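Long-range contact in prefoldin beta subunit 1 (Thermococcus sp., PDB 2ZQM), which acts as a molecular chaperone that stabilises a range of proteins and seems to fulfil an ATP-independent, HSP70-like function in archaeal de novo protein folding: residues A[32-46]-A[72-86]. Sequence-based numbering, arbitrary orientation.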
loop_
_atom_site.group_PDB
_atom_site.type_symbol
_atom_site.label_atom_id
_atom_site.label_comp_id
_atom_site.label_asym_id
_atom_site.label_seq_id
_atom_site.Cartn_x
_atom_site.Cartn_y
_atom_site.Cartn_z
ATOM N N VAL A 32 -9.987 7.703 -9.970
ATOM C CA VAL A 32 -11.366 8.192 -9.903
ATOM C C VAL A 32 -12.318 7.272 -10.690
ATOM O O VAL A 32 -13.418 6.969 -10.231
ATOM C CB VAL A 32 -11.475 9.646 -10.449
ATOM C CG1 VAL A 32 -12.933 10.025 -10.646
ATOM C CG2 VAL A 32 -10.834 10.628 -9.462
ATOM N N GLN A 33 -11.880 6.833 -11.868
ATOM C CA GLN A 33 -12.695 5.957 -12.714
ATOM C C GLN A 33 -12.986 4.620 -12.039
ATOM O O GLN A 33 -14.079 4.076 -12.176
ATOM C CB GLN A 33 -12.000 5.692 -14.057
ATOM C CG GLN A 33 -11.958 6.872 -15.016
ATOM C CD GLN A 33 -11.253 6.538 -16.327
ATOM O OE1 GLN A 33 -10.101 6.096 -16.332
ATOM N NE2 GLN A 33 -11.941 6.760 -17.444
ATOM N N LEU A 34 -12.008 4.090 -11.313
ATOM C CA LEU A 34 -12.185 2.811 -10.633
ATOM C C LEU A 34 -13.228 2.958 -9.522
ATOM O O LEU A 34 -14.127 2.128 -9.381
ATOM C CB LEU A 34 -10.859 2.338 -10.052
ATOM C CG LEU A 34 -10.931 1.090 -9.174
ATOM C CD1 LEU A 34 -11.678 -0.034 -9.904
ATOM C CD2 LEU A 34 -9.518 0.662 -8.809
ATOM N N GLU A 35 -13.094 4.019 -8.734
ATOM C CA GLU A 35 -14.028 4.289 -7.663
ATOM C C GLU A 35 -15.423 4.503 -8.226
ATOM O O GLU A 35 -16.417 4.071 -7.632
ATOM C CB GLU A 35 -13.618 5.546 -6.902
ATOM C CG GLU A 35 -12.444 5.372 -5.976
ATOM C CD GLU A 35 -12.036 6.686 -5.330
ATOM O OE1 GLU A 35 -12.911 7.349 -4.724
ATOM O OE2 GLU A 35 -10.848 7.053 -5.431
ATOM N N LEU A 36 -15.497 5.168 -9.371
ATOM C CA LEU A 36 -16.793 5.442 -9.984
ATOM C C LEU A 36 -17.442 4.135 -10.448
ATOM O O LEU A 36 -18.647 3.933 -10.297
ATOM C CB LEU A 36 -16.627 6.400 -11.160
ATOM C CG LEU A 36 -17.881 6.732 -11.964
ATOM C CD1 LEU A 36 -18.926 7.358 -11.043
ATOM C CD2 LEU A 36 -17.511 7.678 -13.105
ATOM N N THR A 37 -16.633 3.241 -10.999
ATOM C CA THR A 37 -17.153 1.964 -11.474
ATOM C C THR A 37 -17.673 1.151 -10.300
ATOM O O THR A 37 -18.742 0.552 -10.381
ATOM C CB THR A 37 -16.064 1.171 -12.217
ATOM O OG1 THR A 37 -15.656 1.912 -13.373
ATOM C CG2 THR A 37 -16.599 -0.192 -12.657
ATOM N N GLU A 38 -16.922 1.129 -9.207
ATOM C CA GLU A 38 -17.342 0.390 -8.030
ATOM C C GLU A 38 -18.636 0.971 -7.456
ATOM O O GLU A 38 -19.552 0.227 -7.077
ATOM C CB GLU A 38 -16.242 0.429 -6.973
ATOM C CG GLU A 38 -14.890 -0.069 -7.479
ATOM C CD GLU A 38 -13.756 0.179 -6.491
ATOM O OE1 GLU A 38 -13.768 1.232 -5.805
ATOM O OE2 GLU A 38 -12.838 -0.671 -6.413
ATOM N N ALA A 39 -18.727 2.295 -7.395
ATOM C CA ALA A 39 -19.933 2.929 -6.856
ATOM C C ALA A 39 -21.160 2.622 -7.716
ATOM O O ALA A 39 -22.251 2.374 -7.191
ATOM C CB ALA A 39 -19.734 4.439 -6.742
ATOM N N LYS A 40 -20.990 2.644 -9.031
ATOM C CA LYS A 40 -22.105 2.364 -9.924
ATOM C C LYS A 40 -22.557 0.916 -9.757
ATOM O O LYS A 40 -23.754 0.634 -9.758
ATOM C CB LYS A 40 -21.712 2.640 -11.376
ATOM C CG LYS A 40 -21.649 4.132 -11.724
ATOM C CD LYS A 40 -21.370 4.335 -13.202
ATOM C CE LYS A 40 -21.409 5.819 -13.567
ATOM N NZ LYS A 40 -21.161 6.038 -15.022
ATOM N N LYS A 41 -21.596 0.007 -9.595
ATOM C CA LYS A 41 -21.898 -1.413 -9.390
ATOM C C LYS A 41 -22.684 -1.596 -8.087
ATOM O O LYS A 41 -23.652 -2.357 -8.021
ATOM C CB LYS A 41 -20.597 -2.225 -9.312
ATOM C CG LYS A 41 -19.880 -2.409 -10.632
ATOM C CD LYS A 41 -18.630 -3.255 -10.433
ATOM C CE LYS A 41 -17.985 -3.625 -11.757
ATOM N NZ LYS A 41 -16.765 -4.455 -11.540
ATOM N N ALA A 42 -22.255 -0.899 -7.041
ATOM C CA ALA A 42 -22.932 -0.969 -5.754
ATOM C C ALA A 42 -24.360 -0.417 -5.854
ATOM O O ALA A 42 -25.291 -0.977 -5.281
ATOM C CB ALA A 42 -22.136 -0.184 -4.713
ATOM N N LEU A 43 -24.535 0.692 -6.569
ATOM C CA LEU A 43 -25.863 1.288 -6.718
ATOM C C LEU A 43 -26.787 0.351 -7.486
ATOM O O LEU A 43 -27.968 0.197 -7.156
ATOM C CB LEU A 43 -25.773 2.617 -7.472
ATOM C CG LEU A 43 -27.111 3.253 -7.865
ATOM C CD1 LEU A 43 -27.935 3.546 -6.621
ATOM C CD2 LEU A 43 -26.867 4.530 -8.655
ATOM N N ASP A 44 -26.238 -0.245 -8.536
ATOM C CA ASP A 44 -26.980 -1.171 -9.379
ATOM C C ASP A 44 -27.521 -2.286 -8.480
ATOM O O ASP A 44 -28.709 -2.609 -8.514
ATOM C CB ASP A 44 -26.034 -1.739 -10.448
ATOM C CG ASP A 44 -26.753 -2.162 -11.724
ATOM O OD1 ASP A 44 -26.095 -2.796 -12.584
ATOM O OD2 ASP A 44 -27.959 -1.862 -11.875
ATOM N N GLU A 45 -26.641 -2.854 -7.657
ATOM C CA GLU A 45 -27.028 -3.927 -6.761
ATOM C C GLU A 45 -28.025 -3.514 -5.703
ATOM O O GLU A 45 -28.979 -4.241 -5.434
ATOM C CB GLU A 45 -25.787 -4.538 -6.100
ATOM C CG GLU A 45 -26.118 -5.462 -4.931
ATOM C CD GLU A 45 -25.114 -6.593 -4.755
ATOM O OE1 GLU A 45 -23.967 -6.470 -5.243
ATOM O OE2 GLU A 45 -25.478 -7.602 -4.116
ATOM N N ILE A 46 -27.836 -2.348 -5.098
ATOM C CA ILE A 46 -28.772 -1.923 -4.068
ATOM C C ILE A 46 -30.132 -1.610 -4.694
ATOM O O ILE A 46 -31.175 -1.881 -4.107
ATOM C CB ILE A 46 -28.244 -0.680 -3.293
ATOM C CG1 ILE A 46 -26.975 -1.063 -2.514
ATOM C CG2 ILE A 46 -29.330 -0.123 -2.355
ATOM C CD1 ILE A 46 -27.176 -2.162 -1.483
ATOM N N VAL A 72 -29.389 4.330 -1.491
ATOM C CA VAL A 72 -29.430 4.650 -2.916
ATOM C C VAL A 72 -29.076 6.132 -3.088
ATOM O O VAL A 72 -28.233 6.480 -3.899
ATOM C CB VAL A 72 -30.845 4.363 -3.490
ATOM C CG1 VAL A 72 -31.042 5.041 -4.870
ATOM C CG2 VAL A 72 -31.027 2.853 -3.633
ATOM N N ALA A 73 -29.692 6.992 -2.286
ATOM C CA ALA A 73 -29.434 8.426 -2.375
ATOM C C ALA A 73 -27.968 8.757 -2.126
ATOM O O ALA A 73 -27.368 9.519 -2.874
ATOM C CB ALA A 73 -30.313 9.175 -1.381
ATOM N N GLU A 74 -27.398 8.179 -1.072
ATOM C CA GLU A 74 -26.007 8.431 -0.742
ATOM C C GLU A 74 -25.072 7.924 -1.840
ATOM O O GLU A 74 -24.032 8.522 -2.085
ATOM C CB GLU A 74 -25.673 7.793 0.615
ATOM C CG GLU A 74 -26.344 8.512 1.788
ATOM C CD GLU A 74 -26.074 7.862 3.137
ATOM O OE1 GLU A 74 -24.894 7.627 3.459
ATOM O OE2 GLU A 74 -27.044 7.595 3.881
ATOM N N LEU A 75 -25.444 6.834 -2.506
ATOM C CA LEU A 75 -24.624 6.297 -3.589
ATOM C C LEU A 75 -24.753 7.203 -4.815
ATOM O O LEU A 75 -23.784 7.432 -5.523
ATOM C CB LEU A 75 -25.051 4.869 -3.945
ATOM C CG LEU A 75 -24.357 3.789 -3.115
ATOM C CD1 LEU A 75 -25.107 2.460 -3.274
ATOM C CD2 LEU A 75 -22.918 3.666 -3.559
ATOM N N LYS A 76 -25.954 7.713 -5.072
ATOM C CA LYS A 76 -26.122 8.618 -6.214
ATOM C C LYS A 76 -25.248 9.846 -6.020
ATOM O O LYS A 76 -24.621 10.348 -6.972
ATOM C CB LYS A 76 -27.584 9.060 -6.350
ATOM C CG LYS A 76 -28.477 7.964 -6.907
ATOM C CD LYS A 76 -29.934 8.373 -6.915
ATOM C CE LYS A 76 -30.772 7.371 -7.720
ATOM N NZ LYS A 76 -32.197 7.809 -7.762
ATOM N N GLU A 77 -25.205 10.337 -4.786
ATOM C CA GLU A 77 -24.391 11.508 -4.504
ATOM C C GLU A 77 -22.906 11.215 -4.707
ATOM O O GLU A 77 -22.166 12.039 -5.242
ATOM C CB GLU A 77 -24.655 12.000 -3.074
ATOM C CG GLU A 77 -26.015 12.670 -2.952
ATOM C CD GLU A 77 -26.371 12.985 -1.529
ATOM O OE1 GLU A 77 -25.438 13.204 -0.738
ATOM O OE2 GLU A 77 -27.576 13.024 -1.204
ATOM N N LYS A 78 -22.468 10.038 -4.278
ATOM C CA LYS A 78 -21.074 9.665 -4.446
ATOM C C LYS A 78 -20.730 9.624 -5.929
ATOM O O LYS A 78 -19.668 10.092 -6.355
ATOM C CB LYS A 78 -20.803 8.283 -3.827
ATOM C CG LYS A 78 -19.345 7.864 -3.982
ATOM C CD LYS A 78 -19.020 6.564 -3.251
ATOM C CE LYS A 78 -17.531 6.241 -3.373
ATOM N NZ LYS A 78 -17.166 4.917 -2.777
ATOM N N ILE A 79 -21.623 9.039 -6.714
ATOM C CA ILE A 79 -21.414 8.943 -8.152
ATOM C C ILE A 79 -21.406 10.336 -8.785
ATOM O O ILE A 79 -20.586 10.635 -9.654
ATOM C CB ILE A 79 -22.525 8.091 -8.791
ATOM C CG1 ILE A 79 -22.320 6.626 -8.393
ATOM C CG2 ILE A 79 -22.534 8.274 -10.301
ATOM C CD1 ILE A 79 -23.584 5.783 -8.513
ATOM N N GLU A 80 -22.334 11.180 -8.353
ATOM C CA GLU A 80 -22.413 12.546 -8.872
ATOM C C GLU A 80 -21.063 13.210 -8.649
ATOM O O GLU A 80 -20.473 13.779 -9.570
ATOM C CB GLU A 80 -23.519 13.316 -8.137
ATOM C CG GLU A 80 -23.432 14.850 -8.299
ATOM C CD GLU A 80 -24.334 15.596 -7.338
ATOM O OE1 GLU A 80 -25.110 14.938 -6.605
ATOM O OE2 GLU A 80 -24.272 16.850 -7.323
ATOM N N THR A 81 -20.562 13.109 -7.420
ATOM C CA THR A 81 -19.281 13.702 -7.049
ATOM C C THR A 81 -18.110 13.199 -7.880
ATOM O O THR A 81 -17.300 13.990 -8.369
ATOM C CB THR A 81 -18.965 13.446 -5.558
ATOM O OG1 THR A 81 -19.905 14.166 -4.750
ATOM C CG2 THR A 81 -17.546 13.908 -5.213
ATOM N N LEU A 82 -18.011 11.882 -8.023
ATOM C CA LEU A 82 -16.933 11.283 -8.792
ATOM C C LEU A 82 -16.984 11.684 -10.261
ATOM O O LEU A 82 -15.944 11.857 -10.898
ATOM C CB LEU A 82 -16.993 9.758 -8.646
ATOM C CG LEU A 82 -16.559 9.255 -7.264
ATOM C CD1 LEU A 82 -16.982 7.796 -7.057
ATOM C CD2 LEU A 82 -15.057 9.405 -7.137
ATOM N N GLU A 83 -18.183 11.819 -10.816
ATOM C CA GLU A 83 -18.281 12.224 -12.212
ATOM C C GLU A 83 -17.822 13.669 -12.404
ATOM O O GLU A 83 -17.216 13.999 -13.422
ATOM C CB GLU A 83 -19.707 12.017 -12.726
ATOM C CG GLU A 83 -20.037 10.512 -12.792
ATOM C CD GLU A 83 -21.377 10.180 -13.410
ATOM O OE1 GLU A 83 -22.255 11.069 -13.494
ATOM O OE2 GLU A 83 -21.552 9.004 -13.801
ATOM N N VAL A 84 -18.101 14.533 -11.432
ATOM C CA VAL A 84 -17.655 15.921 -11.542
ATOM C C VAL A 84 -16.120 15.912 -11.511
ATOM O O VAL A 84 -15.463 16.626 -12.273
ATOM C CB VAL A 84 -18.152 16.796 -10.360
ATOM C CG1 VAL A 84 -17.418 18.148 -10.364
ATOM C CG2 VAL A 84 -19.651 17.051 -10.480
ATOM N N ARG A 85 -15.554 15.094 -10.628
ATOM C CA ARG A 85 -14.105 15.016 -10.497
ATOM C C ARG A 85 -13.484 14.419 -11.740
ATOM O O ARG A 85 -12.450 14.875 -12.202
ATOM C CB ARG A 85 -13.722 14.176 -9.278
ATOM C CG ARG A 85 -14.066 14.825 -7.945
ATOM C CD ARG A 85 -13.613 13.947 -6.799
ATOM N NE ARG A 85 -12.180 13.680 -6.891
ATOM C CZ ARG A 85 -11.591 12.630 -6.328
ATOM N NH1 ARG A 85 -12.322 11.762 -5.634
ATOM N NH2 ARG A 85 -10.286 12.439 -6.473
ATOM N N LEU A 86 -14.130 13.393 -12.284
ATOM C CA LEU A 86 -13.630 12.737 -13.475
ATOM C C LEU A 86 -13.575 13.727 -14.639
ATOM O O LEU A 86 -12.586 13.787 -15.361
ATOM C CB LEU A 86 -14.525 11.544 -13.838
ATOM C CG LEU A 86 -14.117 10.803 -15.118
ATOM C CD1 LEU A 86 -12.718 10.262 -14.928
ATOM C CD2 LEU A 86 -15.109 9.670 -15.426
HETATM O O HOH W 1 -16.474 3.671 -5.117
HETATM O O HOH W 2 -9.068 9.491 -5.837
#
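This is the part of the antiparallel coiled coil of the prefoldin beta subunit that lies next to its beta hairpin. Residues 32-46 of helix 6-47 pack on residues 72-86 of helix 68-111; the segment axes approach to 9.4 Å, with 156° between their N-to-C directions. The packing is knobs-into-holes from both helices. Leu36 sits among Ile79, Leu82, Glu83 and Leu86; one heptad on, Leu43 sits among Val72, Leu75, Lys76 and Ile79. Both leucines hold CG anti to the backbone N (chi1 177° and 172°), which carries their methyls across to the partner helix. Leu36 CD1 meets Ile79 CG2 at 3.8 Å, and the two side chains cross at about a right angle. Leu43 CD2 reaches Ile79 CD1 at 3.5 Å. In return, Leu82 and Leu75 lay their CD1 methyls on the backbone of helix 6-47, Leu82 CD1 at 3.8 Å from Leu36 CA and Leu75 CD1 at 3.7 Å from Leu43 CA. Ile79 CG1 packs 3.8 Å from Ala39 CB. Polar groups flank this core. Lys40 NZ forms a salt bridge with Glu83 OE2 at 3.2 Å, weak as a hydrogen bond. On the other flank, a water links Glu35 OE2 to Arg85 NH2. Val32 CG2 lies over one face of the Arg85 guanidinium, offset toward its rim. At the hairpin end, Leu62 of a second subunit packs on Ile46 and Leu75, joining this end of the coil to the oligomer. The helices are thus held mainly by interlocked aliphatic side chains, while a salt bridge and a water-bridged charged pair border the seam.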